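PDB 3HPD: hydroxyethylthiazole kinase from Pyrococcus horikoshii, which probably transfers a phosphate from ATP to the hydroxyl of 4-methyl-5-(2-hydroxyethyl)thiazole in a magnesium-dependent step of thiamine biosynthesis. Local coordinates for residues P88-P93 with A203-T208; N159-V164 with D169-G174; F24-T29 with V61-T66; E48-M53 with M75-E80. All coordinates share one frame; numbering follows the deposited sequence.

Contact 1 (P88-P93 with A203-T208)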
# COMPACT_ATOMS: atom_id res chain seq x y z
N PRO A 88 14.27 19.47 -10.27
CA PRO A 88 13.71 18.72 -11.40
C PRO A 88 12.39 18.02 -11.09
O PRO A 88 12.20 17.48 -10.00
CB PRO A 88 14.83 17.75 -11.76
CG PRO A 88 15.51 17.52 -10.45
CD PRO A 88 15.57 18.91 -9.86
N ILE A 89 11.49 18.04 -12.06
CA ILE A 89 10.17 17.42 -11.92
C ILE A 89 9.95 16.28 -12.91
O ILE A 89 10.23 16.42 -14.10
CB ILE A 89 9.05 18.46 -12.15
CG1 ILE A 89 9.21 19.62 -11.17
CG2 ILE A 89 7.68 17.80 -11.99
CD1 ILE A 89 8.38 20.83 -11.53
N VAL A 90 9.45 15.16 -12.40
CA VAL A 90 9.13 14.00 -13.24
C VAL A 90 7.62 13.81 -13.16
O VAL A 90 7.05 13.72 -12.07
CB VAL A 90 9.79 12.70 -12.72
CG1 VAL A 90 9.39 11.53 -13.61
CG2 VAL A 90 11.31 12.85 -12.69
N LEU A 91 6.96 13.76 -14.32
CA LEU A 91 5.52 13.57 -14.35
C LEU A 91 5.13 12.25 -15.00
O LEU A 91 5.57 11.95 -16.10
CB LEU A 91 4.83 14.71 -15.12
CG LEU A 91 3.35 14.49 -15.42
CD1 LEU A 91 2.54 14.50 -14.12
CD2 LEU A 91 2.85 15.58 -16.36
N ASP A 92 4.31 11.47 -14.31
CA ASP A 92 3.82 10.21 -14.85
C ASP A 92 2.32 10.44 -14.97
O ASP A 92 1.59 10.37 -13.98
CB ASP A 92 4.09 9.04 -13.91
CG ASP A 92 3.83 7.70 -14.57
OD1 ASP A 92 2.91 7.63 -15.41
OD2 ASP A 92 4.54 6.72 -14.25
N PRO A 93 1.83 10.71 -16.20
CA PRO A 93 0.42 10.97 -16.52
C PRO A 93 -0.45 9.72 -16.55
O PRO A 93 -1.13 9.46 -17.54
CB PRO A 93 0.52 11.63 -17.88
CG PRO A 93 1.59 10.80 -18.54
CD PRO A 93 2.64 10.67 -17.43
N ALA A 203 15.22 9.92 -8.90
CA ALA A 203 16.52 9.79 -8.26
C ALA A 203 17.64 10.09 -9.26
O ALA A 203 18.59 10.81 -8.94
CB ALA A 203 16.69 8.38 -7.69
N PHE A 204 17.53 9.55 -10.47
CA PHE A 204 18.55 9.78 -11.49
C PHE A 204 18.62 11.23 -11.95
O PHE A 204 19.70 11.76 -12.17
CB PHE A 204 18.30 8.87 -12.69
CG PHE A 204 18.75 7.45 -12.49
CD1 PHE A 204 20.10 7.12 -12.58
CD2 PHE A 204 17.83 6.45 -12.19
CE1 PHE A 204 20.53 5.81 -12.38
CE2 PHE A 204 18.25 5.13 -11.99
CZ PHE A 204 19.60 4.81 -12.09
N VAL A 205 17.46 11.87 -12.10
CA VAL A 205 17.45 13.25 -12.57
C VAL A 205 18.03 14.22 -11.54
O VAL A 205 18.38 15.35 -11.87
CB VAL A 205 16.02 13.68 -13.00
CG1 VAL A 205 15.19 14.09 -11.79
CG2 VAL A 205 16.10 14.80 -14.02
N ALA A 206 18.14 13.76 -10.30
CA ALA A 206 18.71 14.60 -9.25
C ALA A 206 20.23 14.66 -9.40
O ALA A 206 20.88 15.57 -8.89
CB ALA A 206 18.34 14.04 -7.87
N VAL A 207 20.81 13.69 -10.11
CA VAL A 207 22.26 13.64 -10.27
C VAL A 207 22.79 13.71 -11.71
O VAL A 207 24.00 13.73 -11.92
CB VAL A 207 22.85 12.38 -9.60
CG1 VAL A 207 22.53 12.39 -8.11
CG2 VAL A 207 22.30 11.12 -10.25
N THR A 208 21.90 13.74 -12.70
CA THR A 208 22.32 13.81 -14.09
C THR A 208 21.22 14.41 -14.96
O THR A 208 20.06 14.43 -14.57
CB THR A 208 22.73 12.41 -14.63
OG1 THR A 208 23.01 12.50 -16.03
CG2 THR A 208 21.63 11.40 -14.39
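V205 meets P88 with its CG1 methyl, which sits beside two carbons of the proline ring at once: P88 CB lies 3.7 Å from V205 CG1, and P88 CG is just as near to that methyl. The other branch, V205 CG2, comes to 3.9 Å from P88 CB. The two side chains run past each other in opposite directions, and the ring's CG also passes 3.9 Å from V205 O. What puts CG1 in front is the valine torsion (chi1 81°), which holds this methyl between the backbone N and the carbonyl carbon. V90 adds a looser touch, its CG2 4.2 Å from V205 CG1. The side chains meet carbon to carbon, and no hydrogen bond crosses. The contact joins the C-terminal part of helix 193-205 to the start of strand 89-92, an inner strand of the mostly parallel central sheet of the ribokinase-like alpha/beta fold. A59 of the adjacent strand touches both P88 and V205, and backbone bonds from V90 to V60 and I62 fix the strand's place. On its other flank, I89 N is held by D115 OD2. Further along the strand D92 forms a salt bridge with K118, a predicted ATP-binding residue.

Contact 2 (N159-V164 with D169-G174)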
# COMPACT_ATOMS: atom_id res chain seq x y z
N ASN A 159 8.59 20.77 -24.67
CA ASN A 159 9.92 21.28 -24.32
C ASN A 159 10.51 20.56 -23.11
O ASN A 159 10.91 21.19 -22.13
CB ASN A 159 9.85 22.79 -24.05
CG ASN A 159 11.22 23.41 -23.86
OD1 ASN A 159 12.16 23.10 -24.60
ND2 ASN A 159 11.34 24.29 -22.87
N THR A 160 10.58 19.24 -23.19
CA THR A 160 11.11 18.45 -22.08
C THR A 160 11.60 17.11 -22.62
O THR A 160 11.56 16.87 -23.82
CB THR A 160 9.99 18.19 -21.04
OG1 THR A 160 10.55 17.60 -19.86
CG2 THR A 160 8.93 17.25 -21.61
N THR A 161 12.09 16.26 -21.72
CA THR A 161 12.55 14.94 -22.11
C THR A 161 11.33 14.04 -21.95
O THR A 161 10.64 14.09 -20.93
CB THR A 161 13.69 14.44 -21.21
OG1 THR A 161 14.91 15.09 -21.58
CG2 THR A 161 13.86 12.92 -21.34
N VAL A 162 11.05 13.24 -22.97
CA VAL A 162 9.90 12.36 -22.93
C VAL A 162 10.31 10.92 -23.14
O VAL A 162 11.23 10.62 -23.90
CB VAL A 162 8.86 12.73 -24.02
CG1 VAL A 162 7.73 11.71 -24.04
CG2 VAL A 162 8.32 14.13 -23.76
N ALA A 163 9.63 10.03 -22.44
CA ALA A 163 9.88 8.61 -22.58
C ALA A 163 8.54 7.94 -22.85
O ALA A 163 7.57 8.16 -22.12
CB ALA A 163 10.49 8.03 -21.31
N VAL A 164 8.48 7.19 -23.94
CA VAL A 164 7.28 6.44 -24.29
C VAL A 164 7.71 5.00 -24.03
O VAL A 164 8.53 4.43 -24.75
CB VAL A 164 6.90 6.60 -25.78
CG1 VAL A 164 5.72 5.69 -26.11
CG2 VAL A 164 6.52 8.05 -26.06
N ASP A 169 11.55 0.79 -25.18
CA ASP A 169 11.29 2.14 -24.69
C ASP A 169 12.06 3.14 -25.53
O ASP A 169 13.16 2.85 -26.00
CB ASP A 169 11.74 2.31 -23.24
CG ASP A 169 11.17 1.25 -22.32
OD1 ASP A 169 9.94 1.21 -22.13
OD2 ASP A 169 11.97 0.46 -21.79
N TYR A 170 11.48 4.32 -25.71
CA TYR A 170 12.15 5.39 -26.45
C TYR A 170 12.19 6.62 -25.55
O TYR A 170 11.21 6.95 -24.89
CB TYR A 170 11.40 5.71 -27.75
CG TYR A 170 11.65 4.67 -28.81
CD1 TYR A 170 12.86 4.62 -29.50
CD2 TYR A 170 10.70 3.68 -29.06
CE1 TYR A 170 13.12 3.60 -30.41
CE2 TYR A 170 10.96 2.66 -29.97
CZ TYR A 170 12.17 2.63 -30.64
OH TYR A 170 12.43 1.61 -31.52
N VAL A 171 13.35 7.26 -25.51
CA VAL A 171 13.55 8.45 -24.69
C VAL A 171 14.17 9.51 -25.59
O VAL A 171 15.14 9.22 -26.30
CB VAL A 171 14.52 8.17 -23.53
CG1 VAL A 171 14.47 9.30 -22.51
CG2 VAL A 171 14.17 6.84 -22.88
N SER A 172 13.63 10.72 -25.56
CA SER A 172 14.16 11.79 -26.38
C SER A 172 13.99 13.16 -25.74
O SER A 172 13.03 13.40 -25.00
CB SER A 172 13.46 11.81 -27.74
OG SER A 172 13.99 12.83 -28.58
N ASP A 173 14.93 14.05 -26.02
CA ASP A 173 14.87 15.41 -25.49
C ASP A 173 14.58 16.33 -26.67
O ASP A 173 14.67 17.55 -26.56
CB ASP A 173 16.19 15.80 -24.82
CG ASP A 173 17.37 15.84 -25.78
OD1 ASP A 173 17.19 15.50 -26.97
OD2 ASP A 173 18.48 16.21 -25.34
N GLY A 174 14.24 15.72 -27.81
CA GLY A 174 13.94 16.49 -29.00
C GLY A 174 15.08 16.53 -30.00
O GLY A 174 14.86 16.71 -31.20
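T161 lays its CG2 methyl across V171, 3.9 Å from V171 CG1, while its OG1 faces D173 CB at 3.6 Å. With OG1 beside the backbone N (chi1 -77°), CG2 falls anti to that N, and the hydroxyl oxygen sits at the end of the pair away from the hairpin turn. An alanine here removes both branches and would probably leave V171 CG1 without its methyl neighbour and open a gap beside D173 CB. A163 continues that face, its CB 4.2 Å from V171 CG2. The backbones form an antiparallel beta hairpin: V162 and S172 are a hydrogen-bonded pair (V162 N to S172 O 2.8 Å, S172 N to V162 O 2.9 Å), A163 and V171 a non-hydrogen-bonded one, and V164 and Y170 bonded again. At the V162-S172 end, S172 OG accepts from G174 N at 3.0 Å, an ST turn, and also bonds T177; D173 is held by R175 and R176. T161, A163 and V171 lie under helix 210-231, whereas V164, Y170 and S172 face T151 of helix 144-157. Strand 116-120 flanks the pair on one edge, with K118, a predicted ATP ligand, beside A163, and strand 177-180 lies along the other.

Contact 3 (F24-T29 with V61-T66)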
# COMPACT_ATOMS: atom_id res chain seq x y z
N PHE A 24 -2.29 6.30 -4.46
CA PHE A 24 -2.47 5.36 -3.37
C PHE A 24 -2.03 3.93 -3.60
O PHE A 24 -1.67 3.22 -2.66
CB PHE A 24 -3.94 5.36 -2.93
CG PHE A 24 -4.43 6.71 -2.50
CD1 PHE A 24 -3.79 7.40 -1.47
CD2 PHE A 24 -5.53 7.30 -3.12
CE1 PHE A 24 -4.23 8.66 -1.07
CE2 PHE A 24 -5.97 8.57 -2.73
CZ PHE A 24 -5.33 9.25 -1.70
N VAL A 25 -2.06 3.49 -4.85
CA VAL A 25 -1.68 2.12 -5.18
C VAL A 25 -0.17 1.90 -5.14
O VAL A 25 0.29 0.79 -4.87
CB VAL A 25 -2.19 1.74 -6.59
CG1 VAL A 25 -1.81 0.30 -6.93
CG2 VAL A 25 -3.70 1.92 -6.66
N VAL A 26 0.60 2.96 -5.38
CA VAL A 26 2.06 2.81 -5.43
C VAL A 26 2.87 3.49 -4.32
O VAL A 26 4.09 3.58 -4.41
CB VAL A 26 2.59 3.30 -6.79
CG1 VAL A 26 1.78 2.65 -7.92
CG2 VAL A 26 2.50 4.83 -6.88
N MET A 27 2.19 3.94 -3.27
CA MET A 27 2.85 4.61 -2.15
C MET A 27 4.02 3.83 -1.57
O MET A 27 5.15 4.33 -1.51
CB MET A 27 1.83 4.89 -1.04
CG MET A 27 0.87 6.04 -1.31
SD MET A 27 1.57 7.66 -0.94
CE MET A 27 0.29 8.75 -1.62
N ASN A 28 3.76 2.61 -1.13
CA ASN A 28 4.78 1.76 -0.51
C ASN A 28 5.77 1.22 -1.52
O ASN A 28 6.99 1.18 -1.32
CB ASN A 28 4.10 0.58 0.17
CG ASN A 28 5.06 -0.27 0.95
OD1 ASN A 28 5.58 -1.27 0.45
ND2 ASN A 28 5.32 0.14 2.18
N THR A 29 5.20 0.79 -2.62
CA THR A 29 5.89 0.20 -3.73
C THR A 29 6.99 1.11 -4.33
O THR A 29 8.14 0.68 -4.48
CB THR A 29 4.77 -0.23 -4.70
OG1 THR A 29 4.74 -1.66 -4.79
CG2 THR A 29 4.89 0.43 -5.99
N VAL A 61 8.57 13.99 -7.92
CA VAL A 61 7.88 13.06 -8.81
C VAL A 61 6.38 13.21 -8.60
O VAL A 61 5.89 13.07 -7.48
CB VAL A 61 8.30 11.59 -8.52
CG1 VAL A 61 7.46 10.62 -9.36
CG2 VAL A 61 9.78 11.40 -8.84
N ILE A 62 5.66 13.51 -9.69
CA ILE A 62 4.22 13.68 -9.64
C ILE A 62 3.56 12.53 -10.40
O ILE A 62 3.89 12.28 -11.56
CB ILE A 62 3.79 15.03 -10.26
CG1 ILE A 62 4.38 16.18 -9.45
CG2 ILE A 62 2.26 15.13 -10.30
CD1 ILE A 62 4.18 17.55 -10.08
N ASN A 63 2.63 11.84 -9.74
CA ASN A 63 1.93 10.70 -10.33
C ASN A 63 0.44 10.90 -10.08
O ASN A 63 -0.00 10.90 -8.93
CB ASN A 63 2.44 9.42 -9.65
CG ASN A 63 1.84 8.17 -10.26
OD1 ASN A 63 0.63 8.09 -10.45
ND2 ASN A 63 2.68 7.19 -10.54
N ILE A 64 -0.34 11.06 -11.15
CA ILE A 64 -1.78 11.31 -11.04
C ILE A 64 -2.68 10.08 -11.02
O ILE A 64 -3.89 10.20 -11.21
CB ILE A 64 -2.26 12.21 -12.19
CG1 ILE A 64 -2.12 11.47 -13.53
CG2 ILE A 64 -1.44 13.49 -12.23
CD1 ILE A 64 -2.65 12.25 -14.73
N GLY A 65 -2.10 8.91 -10.76
CA GLY A 65 -2.87 7.66 -10.75
C GLY A 65 -4.20 7.62 -10.01
O GLY A 65 -5.14 6.96 -10.46
N THR A 66 -4.28 8.28 -8.86
CA THR A 66 -5.51 8.29 -8.08
C THR A 66 -5.83 9.71 -7.63
O THR A 66 -6.19 9.94 -6.48
CB THR A 66 -5.39 7.40 -6.82
OG1 THR A 66 -4.29 7.85 -6.02
CG2 THR A 66 -5.19 5.94 -7.20
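T66 is turned so that OG1 stands between its own backbone N and carbonyl carbon (chi1 57°), and F24 swings its ring beside its backbone N (chi1 -58°), so that hydroxyl, amide and ring converge. The place is the lead-in to helix 27-37 meeting the loop after strand 59-63, at the C-terminal end of a parallel strand of the ribokinase-like sheet. F24 N donates to T66 OG1 over 3.0 Å, nearly straight at 162°. The same oxygen approaches the ring obliquely, 3.2 Å from F24 CD2, while T66 CB lies 3.7 Å from that carbon. Alongside, V25 CG2 comes to 4.3 Å from T66 CG2. A valine in place of T66 lacks the hydroxyl and would probably leave the amide of F24 without its acceptor and the two loops less firmly joined. Subunits meet here as well: F24 packs edge-to-face on F24 of both neighbouring copies, and T66 and V25 touch M43 of the second subunit, a predicted substrate residue. V26 is near G192, predicted likewise, consistent with a thiazole pocket at the trimer interface. V26 CG2 also reaches N63 ND2, 4.4 Å away. N23 ND2 bonds N63 OD1, which closes an Asx turn by accepting from G65 N at 2.9 Å, in the carbonyl plane of the carboxamide.

Contact 4 (E48-M53 with M75-E80)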
# COMPACT_ATOMS: atom_id res chain seq x y z
N GLU A 48 0.22 22.74 3.33
CA GLU A 48 0.86 23.38 4.47
C GLU A 48 2.35 23.07 4.61
O GLU A 48 3.04 23.74 5.37
CB GLU A 48 0.15 22.99 5.78
CG GLU A 48 -1.23 23.59 5.94
CD GLU A 48 -2.33 22.69 5.40
OE1 GLU A 48 -2.05 21.86 4.51
OE2 GLU A 48 -3.48 22.83 5.86
N GLU A 49 2.84 22.07 3.88
CA GLU A 49 4.26 21.73 3.96
C GLU A 49 4.93 21.52 2.61
O GLU A 49 6.11 21.15 2.56
CB GLU A 49 4.45 20.46 4.81
CG GLU A 49 3.97 19.18 4.14
CD GLU A 49 4.22 17.94 4.99
OE1 GLU A 49 4.91 18.05 6.03
OE2 GLU A 49 3.73 16.85 4.62
N LEU A 50 4.22 21.76 1.51
CA LEU A 50 4.81 21.57 0.19
C LEU A 50 6.09 22.37 -0.02
O LEU A 50 7.08 21.84 -0.51
CB LEU A 50 3.81 21.94 -0.92
CG LEU A 50 2.67 20.96 -1.21
CD1 LEU A 50 1.79 21.54 -2.31
CD2 LEU A 50 3.25 19.62 -1.63
N GLU A 51 6.07 23.65 0.33
CA GLU A 51 7.26 24.47 0.12
C GLU A 51 8.47 23.93 0.89
O GLU A 51 9.55 23.76 0.31
CB GLU A 51 7.00 25.93 0.51
CG GLU A 51 8.23 26.82 0.36
CD GLU A 51 7.89 28.24 -0.05
OE1 GLU A 51 8.20 28.62 -1.20
OE2 GLU A 51 7.32 28.98 0.78
N GLU A 52 8.29 23.65 2.17
CA GLU A 52 9.40 23.14 2.98
C GLU A 52 9.90 21.78 2.51
O GLU A 52 11.11 21.51 2.55
CB GLU A 52 9.00 23.06 4.45
CG GLU A 52 8.82 24.43 5.09
CD GLU A 52 8.22 24.34 6.48
OE1 GLU A 52 8.87 23.79 7.38
OE2 GLU A 52 7.08 24.81 6.66
N MET A 53 8.99 20.92 2.07
CA MET A 53 9.38 19.59 1.61
C MET A 53 10.11 19.64 0.27
O MET A 53 11.11 18.95 0.07
CB MET A 53 8.14 18.69 1.52
CG MET A 53 8.46 17.21 1.64
SD MET A 53 9.29 16.82 3.21
CE MET A 53 7.89 16.34 4.24
N MET A 75 -0.53 19.06 -6.56
CA MET A 75 0.38 18.77 -7.66
C MET A 75 0.73 19.99 -8.50
O MET A 75 1.88 20.17 -8.91
CB MET A 75 -0.23 17.69 -8.55
CG MET A 75 -0.33 16.34 -7.86
SD MET A 75 -1.31 15.17 -8.81
CE MET A 75 -1.26 13.75 -7.71
N VAL A 76 -0.26 20.84 -8.77
CA VAL A 76 -0.03 22.04 -9.55
C VAL A 76 0.83 23.02 -8.76
O VAL A 76 1.75 23.64 -9.30
CB VAL A 76 -1.36 22.71 -9.95
CG1 VAL A 76 -1.11 24.07 -10.57
CG2 VAL A 76 -2.10 21.81 -10.95
N LYS A 77 0.54 23.15 -7.47
CA LYS A 77 1.29 24.04 -6.60
C LYS A 77 2.73 23.55 -6.48
O LYS A 77 3.67 24.34 -6.52
CB LYS A 77 0.65 24.11 -5.21
CG LYS A 77 1.29 25.12 -4.28
CD LYS A 77 1.11 26.55 -4.79
CE LYS A 77 1.77 27.56 -3.86
NZ LYS A 77 1.63 28.96 -4.37
N ALA A 78 2.90 22.24 -6.34
CA ALA A 78 4.22 21.64 -6.23
C ALA A 78 5.04 21.93 -7.48
O ALA A 78 6.23 22.22 -7.40
CB ALA A 78 4.11 20.14 -6.03
N THR A 79 4.40 21.84 -8.63
CA THR A 79 5.08 22.08 -9.90
C THR A 79 5.58 23.52 -9.95
O THR A 79 6.69 23.79 -10.40
CB THR A 79 4.13 21.82 -11.09
OG1 THR A 79 3.72 20.45 -11.08
CG2 THR A 79 4.84 22.10 -12.42
N GLU A 80 4.75 24.45 -9.48
CA GLU A 80 5.15 25.85 -9.49
C GLU A 80 6.30 26.11 -8.51
O GLU A 80 7.24 26.84 -8.82
CB GLU A 80 3.93 26.73 -9.17
CG GLU A 80 2.78 26.48 -10.15
CD GLU A 80 1.55 27.30 -9.86
OE1 GLU A 80 1.27 27.56 -8.67
OE2 GLU A 80 0.85 27.67 -10.82
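L50 turns toward helix 69-85 and crosses the base of K77 obliquely, one methyl leading. The touching atom is CD1, 4.0 Å from K77 CB and 4.1 Å from K77 CG, and it also comes within 4.2 Å of A78 N, so it rests against the backbone where these two residues join. Chi2 of 179° stretches the leucine so that CD1 is its far end. K77 starts toward L50 and then leaves: with CG anti to the backbone N, the chain bends at chi2 (65°), and only its first carbons lie against the leucine while the ammonium end leads away. The backbones come close at the small residue A78, whose CA is 6.4 Å from L50 CA. The contact brings the first turn of helix 50-56 against the middle of helix 69-85, the helix of the beta-alpha-beta crossover from strand 59-63 to strand 89-92. L50, M75 and A78 all touch I21 of strand 17-21, so both helices lie on the same side of the sheet. Within helix 69-85, M75 O is gripped twice, by T79 N at 3.0 Å and T79 OG1 at 2.9 Å, from opposite faces of its carbonyl plane. E80 forms a salt bridge with R112 of helix 100-112, while E49, the residue before helix 50-56, pairs with R102 of the third subunit.

From the N terminus, contact 3 opens at 24-29 and contact 4 at 48-53; contact 3 then closes at 61-66 before contact 4 closes at 75-80, so the two loops cross. They touch directly, I62 and I64 packing on M75 and T79, and both reach the third subunit. Contact 1 opens next, at 88-93, and closes only at 203-208, with the whole of contact 2 lying between. Strand 89-92 bonds to I62 of contact 3, and I89 packs against T79 of contact 4. The hairpin of contact 2 extends the same sheet on the far side of the chain's centre from contact 3, their centres about 21 Å apart.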